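Local coordinates for protein elongation factor 1-gamma 1 (Saccharomyces cerevisiae, PDB 1NHY) that serves as the gamma subunit of the eukaryotic elongation factor 1 complex in translation, its GST-like domain mediating interaction with the exchange subunit eEFB1, at residues A[162-166]-A[191-195]. Residues are numbered along the deposited sequence; the frame is centred on the assembly and turned at random.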
ATOM      1  N   ASP A 162      -5.981   0.647  -6.086  1.00 49.61           N
ATOM      2  CA  ASP A 162      -6.349   1.646  -5.098  1.00 49.80           C
ATOM      3  C   ASP A 162      -5.834   1.266  -3.728  1.00 50.56           C
ATOM      4  O   ASP A 162      -5.257   2.091  -3.029  1.00 51.09           O
ATOM      5  CB  ASP A 162      -7.850   1.763  -5.051  1.00 50.37           C
ATOM      6  CG  ASP A 162      -8.428   2.055  -6.400  1.00 50.61           C
ATOM      7  OD1 ASP A 162      -8.215   3.186  -6.868  1.00 49.66           O
ATOM      8  OD2 ASP A 162      -9.072   1.164  -6.998  1.00 51.35           O
ATOM      9  N   LEU A 163      -6.039   0.013  -3.342  1.00 51.42           N
ATOM     10  CA  LEU A 163      -5.569  -0.414  -2.039  1.00 52.69           C
ATOM     11  C   LEU A 163      -4.102  -0.106  -1.845  1.00 52.90           C
ATOM     12  O   LEU A 163      -3.736   0.633  -0.943  1.00 54.75           O
ATOM     13  CB  LEU A 163      -5.811  -1.902  -1.849  1.00 53.52           C
ATOM     14  CG  LEU A 163      -7.296  -2.237  -1.686  1.00 56.55           C
ATOM     15  CD1 LEU A 163      -7.433  -3.727  -1.440  1.00 57.80           C
ATOM     16  CD2 LEU A 163      -7.901  -1.452  -0.527  1.00 55.97           C
ATOM     17  N   VAL A 164      -3.261  -0.668  -2.698  1.00 52.17           N
ATOM     18  CA  VAL A 164      -1.834  -0.436  -2.585  1.00 49.19           C
ATOM     19  C   VAL A 164      -1.489   1.028  -2.700  1.00 49.96           C
ATOM     20  O   VAL A 164      -0.867   1.597  -1.807  1.00 50.42           O
ATOM     21  CB  VAL A 164      -1.090  -1.211  -3.646  1.00 47.02           C
ATOM     22  CG1 VAL A 164       0.348  -0.721  -3.744  1.00 44.22           C
ATOM     23  CG2 VAL A 164      -1.143  -2.688  -3.295  1.00 43.72           C
ATOM     24  N   ALA A 165      -1.883   1.644  -3.802  1.00 50.34           N
ATOM     25  CA  ALA A 165      -1.605   3.054  -3.988  1.00 51.88           C
ATOM     26  C   ALA A 165      -2.022   3.843  -2.734  1.00 53.18           C
ATOM     27  O   ALA A 165      -1.397   4.843  -2.386  1.00 54.96           O
ATOM     28  CB  ALA A 165      -2.338   3.571  -5.217  1.00 50.10           C
ATOM     29  N   ALA A 166      -3.066   3.392  -2.041  1.00 52.84           N
ATOM     30  CA  ALA A 166      -3.507   4.096  -0.835  1.00 53.46           C
ATOM     31  C   ALA A 166      -2.479   3.974   0.271  1.00 54.85           C
ATOM     32  O   ALA A 166      -2.174   4.948   0.957  1.00 55.37           O
ATOM     33  CB  ALA A 166      -4.842   3.548  -0.352  1.00 53.47           C
ATOM     34  N   TRP A 191     -10.384  10.533  -2.926  1.00 56.66           N
ATOM     35  CA  TRP A 191     -10.005   9.152  -3.192  1.00 55.31           C
ATOM     36  C   TRP A 191      -9.376   8.480  -1.976  1.00 55.16           C
ATOM     37  O   TRP A 191      -9.793   7.395  -1.560  1.00 55.11           O
ATOM     38  CB  TRP A 191      -9.009   9.133  -4.371  1.00 54.84           C
ATOM     39  CG  TRP A 191      -8.249   7.820  -4.585  1.00 54.20           C
ATOM     40  CD1 TRP A 191      -8.733   6.657  -5.137  1.00 52.89           C
ATOM     41  CD2 TRP A 191      -6.903   7.528  -4.159  1.00 52.50           C
ATOM     42  NE1 TRP A 191      -7.778   5.667  -5.068  1.00 53.55           N
ATOM     43  CE2 TRP A 191      -6.648   6.168  -4.476  1.00 51.60           C
ATOM     44  CE3 TRP A 191      -5.895   8.281  -3.540  1.00 52.24           C
ATOM     45  CZ2 TRP A 191      -5.426   5.542  -4.185  1.00 49.89           C
ATOM     46  CZ3 TRP A 191      -4.680   7.661  -3.249  1.00 52.28           C
ATOM     47  CH2 TRP A 191      -4.456   6.299  -3.575  1.00 51.12           C
ATOM     48  N   PHE A 192      -8.370   9.129  -1.415  1.00 53.57           N
ATOM     49  CA  PHE A 192      -7.671   8.577  -0.277  1.00 53.86           C
ATOM     50  C   PHE A 192      -8.619   8.140   0.831  1.00 54.61           C
ATOM     51  O   PHE A 192      -8.600   6.976   1.261  1.00 54.72           O
ATOM     52  CB  PHE A 192      -6.662   9.595   0.259  1.00 53.84           C
ATOM     53  CG  PHE A 192      -5.757   9.047   1.321  1.00 53.72           C
ATOM     54  CD1 PHE A 192      -4.968   7.925   1.073  1.00 54.19           C
ATOM     55  CD2 PHE A 192      -5.703   9.638   2.576  1.00 54.24           C
ATOM     56  CE1 PHE A 192      -4.133   7.406   2.057  1.00 56.90           C
ATOM     57  CE2 PHE A 192      -4.870   9.131   3.566  1.00 55.26           C
ATOM     58  CZ  PHE A 192      -4.086   8.010   3.311  1.00 56.75           C
ATOM     59  N   ASN A 193      -9.464   9.066   1.276  1.00 55.95           N
ATOM     60  CA  ASN A 193     -10.402   8.782   2.365  1.00 56.71           C
ATOM     61  C   ASN A 193     -11.369   7.651   2.037  1.00 56.13           C
ATOM     62  O   ASN A 193     -11.680   6.812   2.886  1.00 56.19           O
ATOM     63  CB  ASN A 193     -11.184  10.043   2.739  1.00 58.28           C
ATOM     64  CG  ASN A 193     -10.274  11.241   3.020  1.00 60.19           C
ATOM     65  OD1 ASN A 193      -9.240  11.107   3.670  1.00 62.79           O
ATOM     66  ND2 ASN A 193     -10.663  12.414   2.541  1.00 58.63           N
ATOM     67  N   THR A 194     -11.839   7.610   0.801  1.00 54.79           N
ATOM     68  CA  THR A 194     -12.756   6.548   0.447  1.00 53.37           C
ATOM     69  C   THR A 194     -12.056   5.204   0.524  1.00 52.64           C
ATOM     70  O   THR A 194     -12.667   4.196   0.885  1.00 53.16           O
ATOM     71  CB  THR A 194     -13.275   6.700  -0.959  1.00 53.34           C
ATOM     72  OG1 THR A 194     -13.571   8.075  -1.212  1.00 53.70           O
ATOM     73  CG2 THR A 194     -14.533   5.867  -1.125  1.00 54.83           C
ATOM     74  N   VAL A 195     -10.774   5.184   0.186  1.00 51.41           N
ATOM     75  CA  VAL A 195     -10.083   3.924   0.210  1.00 50.43           C
ATOM     76  C   VAL A 195      -9.754   3.483   1.620  1.00 49.92           C
ATOM     77  O   VAL A 195      -9.848   2.295   1.922  1.00 48.16           O
ATOM     78  CB  VAL A 195      -8.821   3.967  -0.656  1.00 50.14           C
ATOM     79  CG1 VAL A 195      -8.216   2.574  -0.746  1.00 48.16           C
ATOM     80  CG2 VAL A 195      -9.178   4.459  -2.044  1.00 48.62           C
TER
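W191 reaches from helix 186-197 to D162 near the start of helix 160-175, joining two helices of the all-helical C-terminal half of this GST-like fold. The local axes are 9.9 Å apart at closest approach and run at 110° to one another. With its CG anti to the backbone N (chi1 166°), the indole extends toward helix 160-175 and delivers NE1 to the carboxylate. W191 NE1 donates to D162 OD1 over 3.1 Å with an N-H...O angle of 156°; the oxygen lies near the ring plane, and the donor meets it on the anti side, somewhat out of the carboxylate plane. Further round the same rim, W191 CZ2 sits 3.8 Å from A165 CB, and CH2 meets the backbone where A165 passes into A166. One indole face is taken by V195 of its own helix, whose CG2 lies above the plane, displaced toward the rim. The other methyl of V195, CG1, faces the first helix: it packs 3.5 Å from A166 CB and touches L163 CD2 at 4.0 Å.

Trimmed to an alanine, W191 could donate nothing to D162 OD1, and the lost ring would probably open a gap beside A165 and V195 CG2.

In the next shell, the carboxylate is held by backbone as well: D162 OD2 accepts from S159 N, consistent with the N-capping box known at this helix start in GSTs, and OD1 also takes L153 N. Together these bonds probably orient the carboxylate. F169 packs against the W191 ring, with the planes steeply inclined, and L147 of helix 126-147 touches it too. At the far end F192 turns its ring edge to the backbone, CE1 lying 3.3 Å from A166 O, an oxygen that also accepts a hydrogen bond from T170 OG1.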